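Arginyl-tRNA synthetase, putative (Plasmodium falciparum, PDB 5JLD) probably catalyses the ATP-dependent attachment of L-arginine to tRNA(Arg), releasing AMP and diphosphate, as a member of the class I aminoacyl-tRNA synthetases. Local coordinates at residues F42-C47 with L515-L520; E79-E84 with K99-T104. All blocks are in the same frame, centred on the assembly; numbering follows the deposited sequence.

Contact 1. Residues F42-C47 with L515-L520; sequences FGHYQC and LGLHIL
Leu517, on helix 510-520, reaches across to His44 and Tyr45, and its two methyl groups divide the work between the two rings. Followed outward, the Leu517 side chain starts from a CB directed at the 42-47 segment. CG stands anti to the backbone N (chi1 171°), which carries the fork of the side chain away from the helix. At that fork the branches part. CD2 settles over one face of the His44 imidazole, 3.7 Å from the ring centroid and 18° off the ring normal, a CH-pi contact. The methyl rides 3.5 Å above the ring plane but is displaced toward the rim, and its nearest ring atoms are His44 CG and CD2, each 3.6 Å from Leu517 CD2. The other branch, CD1, comes no closer than 4.4 Å to Tyr45 CE1, a looser apolar approach oblique to the phenol ring. No hydrogen bond joins the segments, and all three touching residues are buried.

His44 ND1 and Tyr45 OH are held elsewhere: ND1 is hydrogen-bonded to the backbone N of Leu97, which ties the imidazole to the end of strand 93-97, and OH to Asp524 OD2. His44 and Tyr45 both face Val95 in a classic beta bulge, where the strand 45-47 begins between strands 35-37 and 93-97. Helix 10-25 covers Tyr45 through Ile10, Thr11 and Ile14, while helix 510-520 is backed by helices 536-556 and 564-584. The contact therefore joins the N-terminal domain sheet to the helical DALR anticodon-binding domain.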
loop_
_atom_site.group_PDB
_atom_site.type_symbol
_atom_site.label_atom_id
_atom_site.label_comp_id
_atom_site.label_asym_id
_atom_site.label_seq_id
_atom_site.Cartn_x
_atom_site.Cartn_y
_atom_site.Cartn_z
ATOM N N PHE A 42 -29.154 -8.381 -3.140
ATOM C CA PHE A 42 -29.988 -8.780 -2.015
ATOM C C PHE A 42 -29.729 -7.990 -0.733
ATOM O O PHE A 42 -30.620 -7.854 0.098
ATOM C CB PHE A 42 -29.811 -10.275 -1.783
ATOM C CG PHE A 42 -30.286 -11.107 -2.945
ATOM C CD1 PHE A 42 -31.639 -11.382 -3.113
ATOM C CD2 PHE A 42 -29.387 -11.571 -3.897
ATOM C CE1 PHE A 42 -32.086 -12.129 -4.194
ATOM C CE2 PHE A 42 -29.824 -12.315 -4.982
ATOM C CZ PHE A 42 -31.183 -12.598 -5.128
ATOM N N GLY A 43 -28.525 -7.450 -0.568
ATOM C CA GLY A 43 -28.276 -6.607 0.584
ATOM C C GLY A 43 -27.022 -5.768 0.461
ATOM O O GLY A 43 -26.405 -5.716 -0.603
ATOM N N HIS A 44 -26.655 -5.114 1.561
ATOM C CA HIS A 44 -25.441 -4.311 1.618
ATOM C C HIS A 44 -24.381 -5.015 2.465
ATOM O O HIS A 44 -23.261 -5.276 2.000
ATOM C CB HIS A 44 -25.748 -2.916 2.170
ATOM C CG HIS A 44 -26.685 -2.120 1.315
ATOM N ND1 HIS A 44 -27.280 -0.951 1.739
ATOM C CD2 HIS A 44 -27.123 -2.322 0.043
ATOM C CE1 HIS A 44 -28.036 -0.466 0.775
ATOM N NE2 HIS A 44 -27.954 -1.277 -0.268
ATOM N N TYR A 45 -24.735 -5.322 3.706
ATOM C CA TYR A 45 -23.821 -6.053 4.578
ATOM C C TYR A 45 -24.495 -7.336 5.041
ATOM O O TYR A 45 -25.697 -7.525 4.855
ATOM C CB TYR A 45 -23.397 -5.199 5.786
ATOM C CG TYR A 45 -22.411 -4.097 5.458
ATOM C CD1 TYR A 45 -22.848 -2.913 4.896
ATOM C CD2 TYR A 45 -21.045 -4.242 5.723
ATOM C CE1 TYR A 45 -21.971 -1.899 4.581
ATOM C CE2 TYR A 45 -20.142 -3.215 5.425
ATOM C CZ TYR A 45 -20.626 -2.046 4.850
ATOM O OH TYR A 45 -19.792 -1.011 4.534
ATOM N N GLN A 46 -23.714 -8.195 5.676
ATOM C CA GLN A 46 -24.142 -9.528 6.029
ATOM C C GLN A 46 -23.353 -10.072 7.217
ATOM O O GLN A 46 -22.164 -9.786 7.359
ATOM C CB GLN A 46 -23.968 -10.434 4.827
ATOM C CG GLN A 46 -23.966 -11.910 5.116
ATOM C CD GLN A 46 -23.992 -12.687 3.831
ATOM O OE1 GLN A 46 -24.420 -12.161 2.798
ATOM N NE2 GLN A 46 -23.502 -13.928 3.866
ATOM N N CYS A 47 -24.015 -10.847 8.069
ATOM C CA CYS A 47 -23.372 -11.460 9.219
ATOM C C CYS A 47 -23.759 -12.925 9.284
ATOM O O CYS A 47 -24.938 -13.273 9.182
ATOM C CB CYS A 47 -23.755 -10.742 10.511
ATOM S SG CYS A 47 -23.251 -11.640 12.006
ATOM N N LEU A 515 -24.408 4.239 -5.408
ATOM C CA LEU A 515 -23.259 5.129 -5.453
ATOM C C LEU A 515 -22.934 5.657 -4.049
ATOM O O LEU A 515 -21.782 5.605 -3.607
ATOM C CB LEU A 515 -23.513 6.281 -6.437
ATOM C CG LEU A 515 -22.373 7.304 -6.538
ATOM C CD1 LEU A 515 -21.067 6.570 -6.819
ATOM C CD2 LEU A 515 -22.631 8.332 -7.612
ATOM N N GLY A 516 -23.962 6.138 -3.346
ATOM C CA GLY A 516 -23.804 6.618 -1.978
ATOM C C GLY A 516 -23.149 5.575 -1.090
ATOM O O GLY A 516 -22.166 5.854 -0.370
ATOM N N LEU A 517 -23.674 4.357 -1.169
ATOM C CA LEU A 517 -23.160 3.237 -0.400
ATOM C C LEU A 517 -21.671 3.029 -0.675
ATOM O O LEU A 517 -20.835 2.998 0.255
ATOM C CB LEU A 517 -23.928 1.955 -0.733
ATOM C CG LEU A 517 -23.327 0.672 -0.145
ATOM C CD1 LEU A 517 -23.337 0.745 1.371
ATOM C CD2 LEU A 517 -24.062 -0.589 -0.627
ATOM N N HIS A 518 -21.346 2.895 -1.958
ATOM C CA HIS A 518 -19.981 2.616 -2.307
ATOM C C HIS A 518 -19.054 3.708 -1.764
ATOM O O HIS A 518 -18.010 3.411 -1.187
ATOM C CB HIS A 518 -19.807 2.469 -3.806
ATOM C CG HIS A 518 -18.512 1.805 -4.171
ATOM N ND1 HIS A 518 -18.285 0.462 -3.953
ATOM C CD2 HIS A 518 -17.362 2.303 -4.687
ATOM C CE1 HIS A 518 -17.062 0.153 -4.349
ATOM N NE2 HIS A 518 -16.479 1.255 -4.792
ATOM N N ILE A 519 -19.467 4.963 -1.911
ATOM C CA ILE A 519 -18.701 6.062 -1.355
ATOM C C ILE A 519 -18.493 5.885 0.154
ATOM O O ILE A 519 -17.389 6.059 0.657
ATOM C CB ILE A 519 -19.386 7.395 -1.626
ATOM C CG1 ILE A 519 -19.332 7.704 -3.121
ATOM C CG2 ILE A 519 -18.744 8.500 -0.808
ATOM C CD1 ILE A 519 -20.282 8.836 -3.542
ATOM N N LEU A 520 -19.537 5.487 0.873
ATOM C CA LEU A 520 -19.404 5.363 2.323
ATOM C C LEU A 520 -18.646 4.094 2.754
ATOM O O LEU A 520 -18.352 3.925 3.942
ATOM C CB LEU A 520 -20.788 5.397 2.989
ATOM C CG LEU A 520 -21.537 6.721 2.833
ATOM C CD1 LEU A 520 -22.987 6.551 3.264
ATOM C CD2 LEU A 520 -20.832 7.849 3.615
#

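Contact 2. Residues E79-E84 with K99-T104; sequences ETIFEE and KDYIET
Ile81 and Tyr101 run alongside each other in the same direction, bringing a type I beta turn (Glu79 to Phe82) against the first turn of helix 99-108. The turn leads into strand 82-86, an edge of the antiparallel sheet in the N-terminal domain of this arginyl-tRNA synthetase, and the contact joins that edge to the helix following the partner strand 93-97. In the first shell, Ile81 CG2 sits 3.8 Å from Tyr101 CD1, oblique to the ring, and Ile81 CB is 4.0 Å from Tyr101 CB. The touching branch is CG2, which lies beside the backbone N of Ile81 because CG1 takes the place between N and the carbonyl carbon (chi1 68°). Tyr101 swings its ring anti to its own backbone N, laying the near end of the phenol along the isoleucine. At the margin, Glu83 OE1 comes only to 4.4 Å from Lys99 N, too far for a hydrogen bond.

The second shell fixes both partners. Phe82 N closes the turn on Glu79 O at 3.3 Å, and a backbone bond between Ile81 and Ser98 ties the turn to the residue before the helix. Ser98 OG also pairs with Tyr101 N, while Tyr101 OH is held by Glu8. Glu83 and Glu84 both face Lys96, a classic beta bulge. At the start of the helix, Lys99 NZ forms a salt bridge to Glu103 OE2, meeting it on the syn side at 2.7 Å, and the same oxygen accepts from Leu507 N. At the next residue, Asp100 O takes two donors from one turn on, which reach it from opposite faces of its carbonyl plane: Thr104 N, and Thr104 OG1 at 2.9 Å.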
loop_
_atom_site.group_PDB
_atom_site.type_symbol
_atom_site.label_atom_id
_atom_site.label_comp_id
_atom_site.label_asym_id
_atom_site.label_seq_id
_atom_site.Cartn_x
_atom_site.Cartn_y
_atom_site.Cartn_z
ATOM N N GLU A 79 -32.455 -0.868 14.901
ATOM C CA GLU A 79 -31.655 0.181 14.264
ATOM C C GLU A 79 -32.406 0.860 13.127
ATOM O O GLU A 79 -32.779 0.215 12.141
ATOM C CB GLU A 79 -30.328 -0.383 13.717
ATOM C CG GLU A 79 -29.456 -1.096 14.739
ATOM C CD GLU A 79 -28.904 -0.154 15.780
ATOM O OE1 GLU A 79 -28.839 1.057 15.497
ATOM O OE2 GLU A 79 -28.560 -0.614 16.890
ATOM N N THR A 80 -32.599 2.168 13.244
ATOM C CA THR A 80 -33.295 2.895 12.193
ATOM C C THR A 80 -32.420 3.053 10.954
ATOM O O THR A 80 -32.929 3.350 9.880
ATOM C CB THR A 80 -33.758 4.293 12.655
ATOM O OG1 THR A 80 -32.623 5.081 13.030
ATOM C CG2 THR A 80 -34.713 4.180 13.841
ATOM N N ILE A 81 -31.110 2.849 11.089
ATOM C CA ILE A 81 -30.225 2.996 9.928
ATOM C C ILE A 81 -30.307 1.796 8.991
ATOM O O ILE A 81 -29.819 1.836 7.861
ATOM C CB ILE A 81 -28.767 3.208 10.349
ATOM C CG1 ILE A 81 -28.204 1.947 11.001
ATOM C CG2 ILE A 81 -28.668 4.404 11.297
ATOM C CD1 ILE A 81 -26.713 2.000 11.182
ATOM N N PHE A 82 -30.919 0.722 9.470
ATOM C CA PHE A 82 -31.199 -0.436 8.637
ATOM C C PHE A 82 -32.551 -0.262 7.959
ATOM O O PHE A 82 -33.581 -0.214 8.630
ATOM C CB PHE A 82 -31.195 -1.720 9.468
ATOM C CG PHE A 82 -29.857 -2.080 10.011
ATOM C CD1 PHE A 82 -28.703 -1.643 9.382
ATOM C CD2 PHE A 82 -29.747 -2.849 11.158
ATOM C CE1 PHE A 82 -27.446 -1.971 9.886
ATOM C CE2 PHE A 82 -28.502 -3.183 11.672
ATOM C CZ PHE A 82 -27.345 -2.740 11.029
ATOM N N GLU A 83 -32.548 -0.154 6.638
ATOM C CA GLU A 83 -33.805 -0.095 5.893
ATOM C C GLU A 83 -34.451 -1.469 5.881
ATOM O O GLU A 83 -35.674 -1.607 5.852
ATOM C CB GLU A 83 -33.569 0.391 4.467
ATOM C CG GLU A 83 -34.712 0.100 3.494
ATOM C CD GLU A 83 -34.278 0.270 2.056
ATOM O OE1 GLU A 83 -34.015 1.427 1.655
ATOM O OE2 GLU A 83 -34.180 -0.748 1.334
ATOM N N GLU A 84 -33.606 -2.489 5.913
ATOM C CA GLU A 84 -34.064 -3.863 5.880
ATOM C C GLU A 84 -33.051 -4.770 6.571
ATOM O O GLU A 84 -31.843 -4.544 6.498
ATOM C CB GLU A 84 -34.297 -4.301 4.433
ATOM C CG GLU A 84 -34.209 -5.790 4.189
ATOM C CD GLU A 84 -34.369 -6.132 2.720
ATOM O OE1 GLU A 84 -34.953 -5.306 1.988
ATOM O OE2 GLU A 84 -33.887 -7.206 2.292
ATOM N N LYS A 99 -31.862 4.965 3.125
ATOM C CA LYS A 99 -31.650 6.136 2.294
ATOM C C LYS A 99 -31.217 7.340 3.151
ATOM O O LYS A 99 -30.319 8.114 2.781
ATOM C CB LYS A 99 -32.958 6.415 1.519
ATOM C CG LYS A 99 -33.127 7.795 0.915
ATOM C CD LYS A 99 -34.538 7.942 0.320
ATOM C CE LYS A 99 -34.697 9.269 -0.406
ATOM N NZ LYS A 99 -34.555 10.438 0.510
ATOM N N ASP A 100 -31.833 7.482 4.322
ATOM C CA ASP A 100 -31.534 8.629 5.169
ATOM C C ASP A 100 -30.163 8.508 5.831
ATOM O O ASP A 100 -29.425 9.496 5.904
ATOM C CB ASP A 100 -32.606 8.829 6.236
ATOM C CG ASP A 100 -32.373 10.093 7.049
ATOM O OD1 ASP A 100 -32.616 11.201 6.519
ATOM O OD2 ASP A 100 -31.928 9.981 8.211
ATOM N N TYR A 101 -29.806 7.314 6.295
ATOM C CA TYR A 101 -28.465 7.137 6.835
ATOM C C TYR A 101 -27.399 7.492 5.796
ATOM O O TYR A 101 -26.414 8.175 6.105
ATOM C CB TYR A 101 -28.209 5.709 7.330
ATOM C CG TYR A 101 -26.749 5.557 7.776
ATOM C CD1 TYR A 101 -26.297 6.136 8.956
ATOM C CD2 TYR A 101 -25.823 4.873 6.985
ATOM C CE1 TYR A 101 -24.941 6.019 9.352
ATOM C CE2 TYR A 101 -24.503 4.742 7.369
ATOM C CZ TYR A 101 -24.059 5.318 8.544
ATOM O OH TYR A 101 -22.726 5.173 8.885
ATOM N N ILE A 102 -27.587 7.013 4.572
ATOM C CA ILE A 102 -26.612 7.260 3.516
ATOM C C ILE A 102 -26.537 8.758 3.178
ATOM O O ILE A 102 -25.442 9.317 3.040
ATOM C CB ILE A 102 -26.942 6.441 2.257
ATOM C CG1 ILE A 102 -26.888 4.944 2.582
ATOM C CG2 ILE A 102 -25.966 6.755 1.150
ATOM C CD1 ILE A 102 -27.248 4.044 1.403
ATOM N N GLU A 103 -27.695 9.408 3.087
ATOM C CA GLU A 103 -27.749 10.840 2.777
ATOM C C GLU A 103 -27.078 11.696 3.846
ATOM O O GLU A 103 -26.250 12.564 3.540
ATOM C CB GLU A 103 -29.205 11.298 2.594
ATOM C CG GLU A 103 -29.808 10.879 1.276
ATOM C CD GLU A 103 -31.322 11.053 1.213
ATOM O OE1 GLU A 103 -31.943 11.452 2.224
ATOM O OE2 GLU A 103 -31.885 10.797 0.136
ATOM N N THR A 104 -27.436 11.443 5.100
ATOM C CA THR A 104 -26.858 12.157 6.237
ATOM C C THR A 104 -25.336 11.935 6.316
ATOM O O THR A 104 -24.538 12.881 6.594
ATOM C CB THR A 104 -27.523 11.704 7.568
ATOM O OG1 THR A 104 -28.944 11.905 7.498
ATOM C CG2 THR A 104 -26.968 12.488 8.757
#

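Overall arrangement
From the N terminus the chain runs through helix 10-25 and strand 35-37 into 42-47, then on through two helices to 79-84. It returns along strand 93-97 to 99-104, closing contact 2 as a short loop of 14 intervening residues. Contact 1 closes only at 515-520, after 467 residues that include the catalytic domain, so contact 2 is nested inside it. Their centres lie about 11 Å apart and both reach the four-stranded antiparallel sheet. Ile102 bridges them directly: its CG2 packs 3.7 Å from Leu520 CD1. Contact 2 links sheet edge to following helix; contact 1 ties this N-terminal region to the anticodon-binding helices.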